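Long-range contacts in putative exported protein (Bordetella parapertussis, PDB 3OCJ), which is of unknown function but has a Rossmann-like methyltransferase domain, so it probably transfers methyl groups from S-adenosylmethionine, and was crystallised with palmitic acid bound: residues E46-L56 with P86-R94; F59-N67 with R259-A267. All blocks are in the same frame, centred on the assembly; numbering follows the deposited sequence. Where two conformers were deposited one is given.

Contact 1 (E46-L56 with P86-R94); sequences ELLHGLAESEL and PLERVFYER. With PLM (palmitic acid), chain D.
L87 packs against G50 where two helices of the helical region beside the methyltransferase sheet cross almost perpendicularly, at -85°, their axes 9.0 Å apart. Glycine suits this crossing: it has no side chain, and CD2 of L87 lies 3.9 Å from G50 CA, against the helix backbone. The same methyl meets CD2 of L47 at 3.7 Å, the two leucine side chains crossing at about a right angle. One turn on, F91 has CG anti to its carbonyl carbon. This brings the ring edge to L47 O and the G50 backbone, while CE2 touches L51 CD2 at 3.7 Å. Palmitic acid passes beside F91 and L51, and its terminal methyl CG ends near S54, F91 and Y92. L56 meets Y92 obliquely, its CD2 3.8 Å from Y92 CZ.

The polar part gathers round E88, whose chain runs extended from a CG anti to the backbone N (chi1 -176°), carrying the carboxylate to the break between helices 41-53 and 55-63. Two waters bridge E88 OE2 to the first-turn amides E55 N and L56 N, the latter water also meeting Y92 OH; the carboxylate's charge should suit the positive end of the dipole. OE2 also reaches the N-cap of helix 55-63 directly: S54 OG, which holds G57 N, donates to E88 OE2 over 2.7 Å, arriving 42° out of the carboxylate plane.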
loop_
_atom_site.group_PDB
_atom_site.type_symbol
_atom_site.label_atom_id
_atom_site.label_comp_id
_atom_site.label_asym_id
_atom_site.label_seq_id
_atom_site.Cartn_x
_atom_site.Cartn_y
_atom_site.Cartn_z
ATOM N N GLU A 46 -24.207 6.704 10.343
ATOM C CA GLU A 46 -23.308 7.779 10.751
ATOM C C GLU A 46 -21.883 7.538 10.253
ATOM O O GLU A 46 -21.196 8.468 9.830
ATOM C CB GLU A 46 -23.309 7.950 12.272
ATOM C CG GLU A 46 -24.641 8.389 12.858
ATOM C CD GLU A 46 -24.579 8.562 14.368
ATOM O OE1 GLU A 46 -23.559 8.167 14.977
ATOM O OE2 GLU A 46 -25.553 9.090 14.947
ATOM N N LEU A 47 -21.432 6.291 10.318
ATOM C CA LEU A 47 -20.106 5.954 9.820
ATOM C C LEU A 47 -20.020 6.202 8.313
ATOM O O LEU A 47 -19.041 6.767 7.822
ATOM C CB LEU A 47 -19.754 4.498 10.145
ATOM C CG LEU A 47 -19.676 4.110 11.622
ATOM C CD1 LEU A 47 -19.240 2.664 11.757
ATOM C CD2 LEU A 47 -18.724 5.032 12.376
ATOM N N LEU A 48 -21.046 5.782 7.585
ATOM C CA LEU A 48 -21.098 6.006 6.143
ATOM C C LEU A 48 -21.045 7.503 5.826
ATOM O O LEU A 48 -20.344 7.927 4.902
ATOM C CB LEU A 48 -22.344 5.352 5.539
ATOM C CG LEU A 48 -22.586 5.556 4.040
ATOM C CD1 LEU A 48 -21.388 5.075 3.219
ATOM C CD2 LEU A 48 -23.842 4.827 3.605
ATOM N N HIS A 49 -21.770 8.302 6.600
ATOM C CA HIS A 49 -21.756 9.748 6.414
ATOM C C HIS A 49 -20.362 10.324 6.655
ATOM O O HIS A 49 -19.922 11.224 5.936
ATOM C CB HIS A 49 -22.779 10.412 7.339
ATOM C CG HIS A 49 -22.959 11.877 7.087
ATOM N ND1 HIS A 49 -23.721 12.365 6.047
ATOM C CD2 HIS A 49 -22.481 12.960 7.744
ATOM C CE1 HIS A 49 -23.700 13.686 6.072
ATOM N NE2 HIS A 49 -22.956 14.071 7.092
ATOM N N GLY A 50 -19.672 9.806 7.665
ATOM C CA GLY A 50 -18.311 10.225 7.949
ATOM C C GLY A 50 -17.404 9.952 6.760
ATOM O O GLY A 50 -16.603 10.803 6.366
ATOM N N LEU A 51 -17.532 8.766 6.170
ATOM C CA LEU A 51 -16.779 8.454 4.961
ATOM C C LEU A 51 -17.078 9.440 3.844
ATOM O O LEU A 51 -16.168 9.954 3.192
ATOM C CB LEU A 51 -17.096 7.051 4.454
ATOM C CG LEU A 51 -16.480 5.874 5.194
ATOM C CD1 LEU A 51 -16.941 4.582 4.528
ATOM C CD2 LEU A 51 -14.956 5.969 5.209
ATOM N N ALA A 52 -18.362 9.696 3.614
ATOM C CA ALA A 52 -18.772 10.529 2.493
ATOM C C ALA A 52 -18.370 11.994 2.662
ATOM O O ALA A 52 -18.281 12.731 1.678
ATOM C CB ALA A 52 -20.278 10.407 2.273
ATOM N N GLU A 53 -18.143 12.412 3.904
ATOM C CA GLU A 53 -17.754 13.787 4.196
ATOM C C GLU A 53 -16.248 13.991 4.090
ATOM O O GLU A 53 -15.774 15.127 4.112
ATOM C CB GLU A 53 -18.234 14.203 5.585
ATOM C CG GLU A 53 -19.727 14.421 5.667
ATOM C CD GLU A 53 -20.201 15.491 4.705
ATOM O OE1 GLU A 53 -19.628 16.600 4.722
ATOM O OE2 GLU A 53 -21.143 15.221 3.930
ATOM N N SER A 54 -15.511 12.891 3.957
ATOM C CA SER A 54 -14.056 12.911 3.929
ATOM C C SER A 54 -13.531 12.815 2.504
ATOM O O SER A 54 -14.040 12.029 1.710
ATOM C CB SER A 54 -13.519 11.733 4.751
ATOM O OG SER A 54 -12.162 11.441 4.460
ATOM N N GLU A 55 -12.499 13.587 2.176
ATOM C CA GLU A 55 -11.897 13.458 0.849
ATOM C C GLU A 55 -11.382 12.034 0.612
ATOM O O GLU A 55 -11.642 11.435 -0.431
ATOM C CB GLU A 55 -10.758 14.457 0.645
ATOM C CG GLU A 55 -11.185 15.904 0.603
ATOM C CD GLU A 55 -10.024 16.835 0.300
ATOM O OE1 GLU A 55 -8.910 16.582 0.803
ATOM O OE2 GLU A 55 -10.229 17.823 -0.435
ATOM N N LEU A 56 -10.641 11.485 1.575
ATOM C CA LEU A 56 -10.140 10.123 1.447
ATOM C C LEU A 56 -11.296 9.118 1.429
ATOM O O LEU A 56 -11.302 8.164 0.647
ATOM C CB LEU A 56 -9.166 9.798 2.584
ATOM C CG LEU A 56 -8.674 8.354 2.607
ATOM C CD1 LEU A 56 -8.121 7.941 1.249
ATOM C CD2 LEU A 56 -7.626 8.170 3.699
ATOM N N PRO A 86 -13.792 14.611 13.130
ATOM C CA PRO A 86 -13.559 13.669 14.232
ATOM C C PRO A 86 -13.524 12.198 13.786
ATOM O O PRO A 86 -12.568 11.486 14.092
ATOM C CB PRO A 86 -14.735 13.947 15.179
ATOM C CG PRO A 86 -15.059 15.395 14.936
ATOM C CD PRO A 86 -14.835 15.604 13.453
ATOM N N LEU A 87 -14.532 11.743 13.050
ATOM C CA LEU A 87 -14.579 10.343 12.630
ATOM C C LEU A 87 -13.471 10.040 11.622
ATOM O O LEU A 87 -12.812 8.991 11.672
ATOM C CB LEU A 87 -15.938 10.027 12.014
ATOM C CG LEU A 87 -16.362 8.563 11.955
ATOM C CD1 LEU A 87 -16.302 7.941 13.344
ATOM C CD2 LEU A 87 -17.765 8.451 11.372
ATOM N N GLU A 88 -13.285 10.967 10.694
ATOM C CA GLU A 88 -12.205 10.878 9.721
ATOM C C GLU A 88 -10.870 10.634 10.414
ATOM O O GLU A 88 -10.075 9.808 9.975
ATOM C CB GLU A 88 -12.155 12.183 8.926
ATOM C CG GLU A 88 -11.152 12.213 7.800
ATOM C CD GLU A 88 -11.230 13.502 6.998
ATOM O OE1 GLU A 88 -11.566 14.563 7.565
ATOM O OE2 GLU A 88 -10.961 13.460 5.780
ATOM N N ARG A 89 -10.627 11.345 11.509
ATOM C CA ARG A 89 -9.364 11.186 12.237
ATOM C C ARG A 89 -9.240 9.789 12.875
ATOM O O ARG A 89 -8.158 9.201 12.892
ATOM C CB ARG A 89 -9.160 12.302 13.269
ATOM C CG ARG A 89 -7.781 12.230 13.951
ATOM C CD ARG A 89 -7.554 13.403 14.921
ATOM N NE ARG A 89 -7.523 14.706 14.257
ATOM C CZ ARG A 89 -6.462 15.202 13.627
ATOM N NH1 ARG A 89 -5.348 14.477 13.546
ATOM N NH2 ARG A 89 -6.519 16.397 13.050
ATOM N N VAL A 90 -10.348 9.247 13.374
ATOM C CA VAL A 90 -10.348 7.876 13.882
ATOM C C VAL A 90 -9.952 6.898 12.779
ATOM O O VAL A 90 -9.146 5.985 12.993
ATOM C CB VAL A 90 -11.711 7.478 14.469
ATOM C CG1 VAL A 90 -11.703 6.005 14.865
ATOM C CG2 VAL A 90 -12.034 8.347 15.677
ATOM N N PHE A 91 -10.500 7.091 11.584
ATOM C CA PHE A 91 -10.130 6.245 10.449
ATOM C C PHE A 91 -8.637 6.352 10.117
ATOM O O PHE A 91 -7.970 5.344 9.856
ATOM C CB PHE A 91 -10.960 6.594 9.210
ATOM C CG PHE A 91 -12.449 6.400 9.385
ATOM C CD1 PHE A 91 -12.943 5.448 10.261
ATOM C CD2 PHE A 91 -13.349 7.151 8.637
ATOM C CE1 PHE A 91 -14.310 5.261 10.409
ATOM C CE2 PHE A 91 -14.717 6.974 8.779
ATOM C CZ PHE A 91 -15.197 6.026 9.666
ATOM N N TYR A 92 -8.107 7.572 10.129
ATOM C CA TYR A 92 -6.693 7.812 9.839
ATOM C C TYR A 92 -5.751 7.287 10.922
ATOM O O TYR A 92 -4.589 7.014 10.645
ATOM C CB TYR A 92 -6.411 9.311 9.717
ATOM C CG TYR A 92 -6.509 9.935 8.338
ATOM C CD1 TYR A 92 -7.740 10.178 7.743
ATOM C CD2 TYR A 92 -5.363 10.360 7.670
ATOM C CE1 TYR A 92 -7.821 10.786 6.499
ATOM C CE2 TYR A 92 -5.438 10.962 6.429
ATOM C CZ TYR A 92 -6.669 11.175 5.852
ATOM O OH TYR A 92 -6.748 11.788 4.613
ATOM N N GLU A 93 -6.228 7.198 12.166
ATOM C CA GLU A 93 -5.318 6.984 13.294
ATOM C C GLU A 93 -5.531 5.717 14.102
ATOM O O GLU A 93 -4.646 5.326 14.875
ATOM C CB GLU A 93 -5.329 8.205 14.227
ATOM C CG GLU A 93 -4.745 9.437 13.568
ATOM C CD GLU A 93 -4.773 10.669 14.444
ATOM O OE1 GLU A 93 -5.150 10.572 15.641
ATOM O OE2 GLU A 93 -4.376 11.736 13.926
ATOM N N ARG A 94 -6.675 5.072 13.954
ATOM C CA ARG A 94 -6.988 3.942 14.825
ATOM C C ARG A 94 -7.221 2.602 14.124
ATOM O O ARG A 94 -7.107 1.550 14.751
ATOM C CB ARG A 94 -8.158 4.281 15.741
ATOM C CG ARG A 94 -7.866 5.471 16.637
ATOM C CD ARG A 94 -9.053 5.828 17.502
ATOM N NE ARG A 94 -9.402 4.758 18.430
ATOM C CZ ARG A 94 -10.481 4.775 19.206
ATOM N NH1 ARG A 94 -11.316 5.806 19.160
ATOM N NH2 ARG A 94 -10.729 3.761 20.023
HETATM C C1 PLM D . -2.605 0.026 -0.667
HETATM O O1 PLM D . -1.460 0.285 -0.243
HETATM O O2 PLM D . -2.890 0.354 -1.839
HETATM C C2 PLM D . -3.653 -0.659 0.193
HETATM C C3 PLM D . -3.262 -0.763 1.668
HETATM C C4 PLM D . -4.496 -1.205 2.454
HETATM C C5 PLM D . -4.201 -1.574 3.902
HETATM C C6 PLM D . -3.754 -0.373 4.729
HETATM C C7 PLM D . -4.530 0.898 4.406
HETATM C C8 PLM D . -6.002 0.833 4.800
HETATM C C9 PLM D . -6.634 2.179 4.460
HETATM C CA PLM D . -7.945 2.426 5.192
HETATM C CB PLM D . -8.198 3.927 5.277
HETATM C CC PLM D . -9.654 4.248 5.575
HETATM C CD PLM D . -9.867 5.755 5.606
HETATM C CE PLM D . -11.356 6.059 5.732
HETATM C CF PLM D . -11.676 7.483 5.304
HETATM C CG PLM D . -10.960 8.522 6.152
HETATM O O HOH W 1 -14.365 15.026 6.799
HETATM O O HOH W 2 -11.610 15.572 4.145
HETATM O O HOH W 3 -9.145 12.975 3.907
#

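Contact 2 (F59-N67 with R259-A267); sequences FLLLYRGLN and RLIQPRWNA. With PLM (palmitic acid), chain D.
The indole of W265 has palmitic acid C4 over the centre of one face, 3.4 Å above the plane, and P263 CB over the opposite face, while L60 CD2 comes to its edge. A broad, flat tryptophan can thus serve as a wall for an alkyl chain. The guanidinium of R264 carries R64 NH1 over its centre, and that of R64 has R264 CG over one face and Q262 O at its edge; the two planes are 38° apart. This leaves R64 NH1 only 3.3 Å from R264 NH2, an approach of like charges probably eased by backbone carbonyls and water. R64 NH2 donates to Q262 O almost straight along the carbonyl axis (2.9 Å), and R264 NE donates to Y63 O, standing 34° out of the carbonyl plane. R64 is bent at chi3 (-59°), which turns its guanidinium back to Q262, whereas R264 runs extended from CG to NE to reach Y63. Water 5 joins R64 NE, R264 NH2 and L62 O.

The backbones are joined as well: R264 N donates to R64 O at 2.8 Å, in the carbonyl plane, and water 4 bridges L61 O and I261 O. I261 CD1 packs on L60 CB at 4.0 Å, and L60 sends CD1 to the lipid at 3.6 Å from its CC. R64 and Q262 each leave helical geometry with positive phi. The C-terminal ends of helices 55-63 and 247-261 are thus tied by arginine-to-carbonyl bonds, and beside them L60, L66 and W265 line the site where palmitic acid binds.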
loop_
_atom_site.group_PDB
_atom_site.type_symbol
_atom_site.label_atom_id
_atom_site.label_comp_id
_atom_site.label_asym_id
_atom_site.label_seq_id
_atom_site.Cartn_x
_atom_site.Cartn_y
_atom_site.Cartn_z
ATOM N N PHE A 59 -12.917 9.040 -1.920
ATOM C CA PHE A 59 -12.054 8.351 -2.872
ATOM C C PHE A 59 -12.184 6.832 -2.708
ATOM O O PHE A 59 -12.278 6.089 -3.690
ATOM C CB PHE A 59 -10.587 8.779 -2.705
ATOM C CG PHE A 59 -9.681 8.252 -3.787
ATOM C CD1 PHE A 59 -9.408 9.022 -4.907
ATOM C CD2 PHE A 59 -9.137 6.986 -3.699
ATOM C CE1 PHE A 59 -8.599 8.530 -5.927
ATOM C CE2 PHE A 59 -8.317 6.488 -4.719
ATOM C CZ PHE A 59 -8.052 7.274 -5.833
ATOM N N LEU A 60 -12.196 6.368 -1.466
ATOM C CA LEU A 60 -12.331 4.941 -1.198
ATOM C C LEU A 60 -13.709 4.400 -1.571
ATOM O O LEU A 60 -13.808 3.310 -2.115
ATOM C CB LEU A 60 -12.027 4.645 0.267
ATOM C CG LEU A 60 -10.539 4.808 0.599
ATOM C CD1 LEU A 60 -10.320 4.849 2.105
ATOM C CD2 LEU A 60 -9.721 3.703 -0.061
ATOM N N LEU A 61 -14.767 5.163 -1.306
ATOM C CA LEU A 61 -16.102 4.707 -1.679
ATOM C C LEU A 61 -16.185 4.529 -3.190
ATOM O O LEU A 61 -16.783 3.570 -3.675
ATOM C CB LEU A 61 -17.167 5.712 -1.226
ATOM C CG LEU A 61 -17.497 5.644 0.268
ATOM C CD1 LEU A 61 -18.194 6.923 0.707
ATOM C CD2 LEU A 61 -18.363 4.421 0.562
ATOM N N LEU A 62 -15.580 5.466 -3.918
ATOM C CA LEU A 62 -15.634 5.469 -5.387
ATOM C C LEU A 62 -14.754 4.392 -5.993
ATOM O O LEU A 62 -15.187 3.650 -6.884
ATOM C CB LEU A 62 -15.176 6.816 -5.943
ATOM C CG LEU A 62 -16.194 7.941 -5.968
ATOM C CD1 LEU A 62 -15.506 9.263 -6.243
ATOM C CD2 LEU A 62 -17.242 7.648 -7.036
ATOM N N TYR A 63 -13.507 4.319 -5.533
ATOM C CA TYR A 63 -12.487 3.544 -6.243
ATOM C C TYR A 63 -12.011 2.299 -5.505
ATOM O O TYR A 63 -11.326 1.453 -6.085
ATOM C CB TYR A 63 -11.300 4.445 -6.627
ATOM C CG TYR A 63 -11.768 5.701 -7.340
ATOM C CD1 TYR A 63 -12.451 5.622 -8.553
ATOM C CD2 TYR A 63 -11.561 6.960 -6.786
ATOM C CE1 TYR A 63 -12.912 6.770 -9.188
ATOM C CE2 TYR A 63 -12.008 8.112 -7.423
ATOM C CZ TYR A 63 -12.679 8.012 -8.614
ATOM O OH TYR A 63 -13.127 9.165 -9.239
ATOM N N ARG A 64 -12.323 2.212 -4.211
ATOM C CA ARG A 64 -12.125 0.980 -3.440
ATOM C C ARG A 64 -10.665 0.523 -3.387
ATOM O O ARG A 64 -10.359 -0.661 -3.285
ATOM C CB ARG A 64 -13.067 -0.122 -3.938
ATOM C CG ARG A 64 -14.532 0.307 -3.845
ATOM C CD ARG A 64 -15.509 -0.811 -4.175
ATOM N NE ARG A 64 -15.312 -1.338 -5.515
ATOM C CZ ARG A 64 -14.863 -2.563 -5.776
ATOM N NH1 ARG A 64 -14.716 -2.959 -7.029
ATOM N NH2 ARG A 64 -14.568 -3.393 -4.786
ATOM N N GLY A 65 -9.771 1.499 -3.435
ATOM C CA GLY A 65 -8.350 1.259 -3.259
ATOM C C GLY A 65 -7.634 2.591 -3.124
ATOM O O GLY A 65 -8.262 3.654 -3.167
ATOM N N LEU A 66 -6.320 2.538 -2.954
ATOM C CA LEU A 66 -5.521 3.741 -2.806
ATOM C C LEU A 66 -4.756 4.043 -4.079
ATOM O O LEU A 66 -4.265 3.130 -4.749
ATOM C CB LEU A 66 -4.528 3.590 -1.652
ATOM C CG LEU A 66 -5.126 3.422 -0.260
ATOM C CD1 LEU A 66 -4.021 3.194 0.768
ATOM C CD2 LEU A 66 -5.987 4.614 0.129
ATOM N N ASN A 67 -4.645 5.323 -4.407
ATOM C CA ASN A 67 -3.748 5.747 -5.470
ATOM C C ASN A 67 -2.499 6.369 -4.859
ATOM O O ASN A 67 -2.300 6.334 -3.632
ATOM C CB ASN A 67 -4.428 6.743 -6.408
ATOM C CG ASN A 67 -4.795 8.035 -5.717
ATOM O OD1 ASN A 67 -4.770 8.122 -4.492
ATOM N ND2 ASN A 67 -5.159 9.038 -6.497
ATOM N N ARG A 259 -18.553 -3.801 4.822
ATOM C CA ARG A 259 -19.889 -3.343 4.468
ATOM C C ARG A 259 -19.915 -2.026 3.698
ATOM O O ARG A 259 -20.743 -1.846 2.806
ATOM C CB ARG A 259 -20.770 -3.234 5.714
ATOM C CG ARG A 259 -22.225 -2.977 5.387
ATOM C CD ARG A 259 -23.113 -3.171 6.596
ATOM N NE ARG A 259 -23.026 -4.534 7.107
ATOM C CZ ARG A 259 -23.848 -5.035 8.023
ATOM N NH1 ARG A 259 -24.818 -4.283 8.523
ATOM N NH2 ARG A 259 -23.700 -6.285 8.434
ATOM N N LEU A 260 -19.027 -1.102 4.038
ATOM C CA LEU A 260 -19.131 0.229 3.443
ATOM C C LEU A 260 -18.273 0.417 2.189
ATOM O O LEU A 260 -18.804 0.646 1.096
ATOM C CB LEU A 260 -18.860 1.320 4.480
ATOM C CG LEU A 260 -19.688 1.205 5.766
ATOM C CD1 LEU A 260 -19.429 2.396 6.680
ATOM C CD2 LEU A 260 -21.180 1.083 5.448
ATOM N N ILE A 261 -16.958 0.301 2.335
ATOM C CA ILE A 261 -16.046 0.539 1.215
ATOM C C ILE A 261 -15.945 -0.651 0.266
ATOM O O ILE A 261 -15.999 -0.497 -0.954
ATOM C CB ILE A 261 -14.631 0.859 1.730
ATOM C CG1 ILE A 261 -14.642 2.174 2.516
ATOM C CG2 ILE A 261 -13.624 0.860 0.582
ATOM C CD1 ILE A 261 -13.360 2.421 3.305
ATOM N N GLN A 262 -15.782 -1.837 0.841
ATOM C CA GLN A 262 -15.539 -3.071 0.090
ATOM C C GLN A 262 -14.243 -2.977 -0.709
ATOM O O GLN A 262 -14.243 -3.020 -1.932
ATOM C CB GLN A 262 -16.735 -3.436 -0.785
ATOM C CG GLN A 262 -18.028 -3.462 0.027
ATOM C CD GLN A 262 -19.090 -4.365 -0.560
ATOM O OE1 GLN A 262 -19.412 -4.279 -1.744
ATOM N NE2 GLN A 262 -19.647 -5.235 0.272
ATOM N N PRO A 263 -13.118 -2.872 -0.003
ATOM C CA PRO A 263 -11.848 -2.597 -0.691
ATOM C C PRO A 263 -11.378 -3.743 -1.588
ATOM O O PRO A 263 -11.667 -4.916 -1.339
ATOM C CB PRO A 263 -10.836 -2.423 0.447
ATOM C CG PRO A 263 -11.612 -2.484 1.726
ATOM C CD PRO A 263 -12.975 -3.031 1.453
ATOM N N ARG A 264 -10.595 -3.377 -2.595
ATOM C CA ARG A 264 -10.054 -4.315 -3.570
ATOM C C ARG A 264 -8.733 -4.946 -3.134
ATOM O O ARG A 264 -8.215 -5.811 -3.843
ATOM C CB ARG A 264 -9.750 -3.583 -4.882
ATOM C CG ARG A 264 -10.874 -2.819 -5.521
ATOM C CD ARG A 264 -10.284 -1.817 -6.522
ATOM N NE ARG A 264 -11.332 -1.143 -7.269
ATOM C CZ ARG A 264 -11.912 -1.657 -8.349
ATOM N NH1 ARG A 264 -11.527 -2.843 -8.804
ATOM N NH2 ARG A 264 -12.877 -0.991 -8.968
ATOM N N TRP A 265 -8.173 -4.504 -2.003
ATOM C CA TRP A 265 -6.858 -4.974 -1.550
ATOM C C TRP A 265 -6.928 -6.253 -0.731
ATOM O O TRP A 265 -6.170 -6.421 0.231
ATOM C CB TRP A 265 -6.147 -3.877 -0.749
ATOM C CG TRP A 265 -6.887 -3.354 0.468
ATOM C CD1 TRP A 265 -7.188 -4.046 1.607
ATOM C CD2 TRP A 265 -7.372 -2.020 0.669
ATOM N NE1 TRP A 265 -7.839 -3.222 2.511
ATOM C CE2 TRP A 265 -7.952 -1.971 1.960
ATOM C CE3 TRP A 265 -7.345 -0.852 -0.103
ATOM C CZ2 TRP A 265 -8.536 -0.809 2.476
ATOM C CZ3 TRP A 265 -7.926 0.307 0.414
ATOM C CH2 TRP A 265 -8.508 0.315 1.695
ATOM N N ASN A 266 -7.815 -7.159 -1.119
ATOM C CA ASN A 266 -8.100 -8.330 -0.296
ATOM C C ASN A 266 -7.481 -9.645 -0.776
ATOM O O ASN A 266 -8.014 -10.724 -0.493
ATOM C CB ASN A 266 -9.612 -8.486 -0.119
ATOM C CG ASN A 266 -10.324 -8.801 -1.418
ATOM O OD1 ASN A 266 -9.782 -8.619 -2.513
ATOM N ND2 ASN A 266 -11.561 -9.283 -1.302
ATOM N N ALA A 267 -6.368 -9.549 -1.498
ATOM C CA ALA A 267 -5.603 -10.740 -1.836
ATOM C C ALA A 267 -4.614 -10.955 -0.703
ATOM O O ALA A 267 -3.498 -10.442 -0.739
ATOM C CB ALA A 267 -4.883 -10.578 -3.163
HETATM C C1 PLM D . -2.605 0.026 -0.667
HETATM O O1 PLM D . -1.460 0.285 -0.243
HETATM O O2 PLM D . -2.890 0.354 -1.839
HETATM C C2 PLM D . -3.653 -0.659 0.193
HETATM C C3 PLM D . -3.262 -0.763 1.668
HETATM C C4 PLM D . -4.496 -1.205 2.454
HETATM C C5 PLM D . -4.201 -1.574 3.902
HETATM C C6 PLM D . -3.754 -0.373 4.729
HETATM C C7 PLM D . -4.530 0.898 4.406
HETATM C C8 PLM D . -6.002 0.833 4.800
HETATM C C9 PLM D . -6.634 2.179 4.460
HETATM C CA PLM D . -7.945 2.426 5.192
HETATM C CB PLM D . -8.198 3.927 5.277
HETATM C CC PLM D . -9.654 4.248 5.575
HETATM C CD PLM D . -9.867 5.755 5.606
HETATM C CE PLM D . -11.356 6.059 5.732
HETATM C CF PLM D . -11.676 7.483 5.304
HETATM C CG PLM D . -10.960 8.522 6.152
HETATM O O HOH W 4 -17.747 1.403 -2.182
HETATM O O HOH W 5 -14.788 0.931 -7.443
#

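In the fold
Contacts 1 and 2, with centres about 14 Å apart, share helix 55-63 and both touch one palmitic acid. Contact 1 meets the methyl end, with S54 OG 3.6 Å from PLM CG. Contact 2 runs from the carboxylate, where L66 CB is 3.6 Å from PLM O2 and Y199 hydrogen-bonds the ligand, past W265 to CC and CD at L60, overlapping contact 1 there. L51 joins them directly: its CD1 lies 3.8 Å from L260 CB, and its CB is 3.9 Å from L61 CD1. The segments alternate along the sequence, and helix 247-261 packs on the N-terminal helices. The site is therefore built from helices near the chain's start and from the part following strand 221-226.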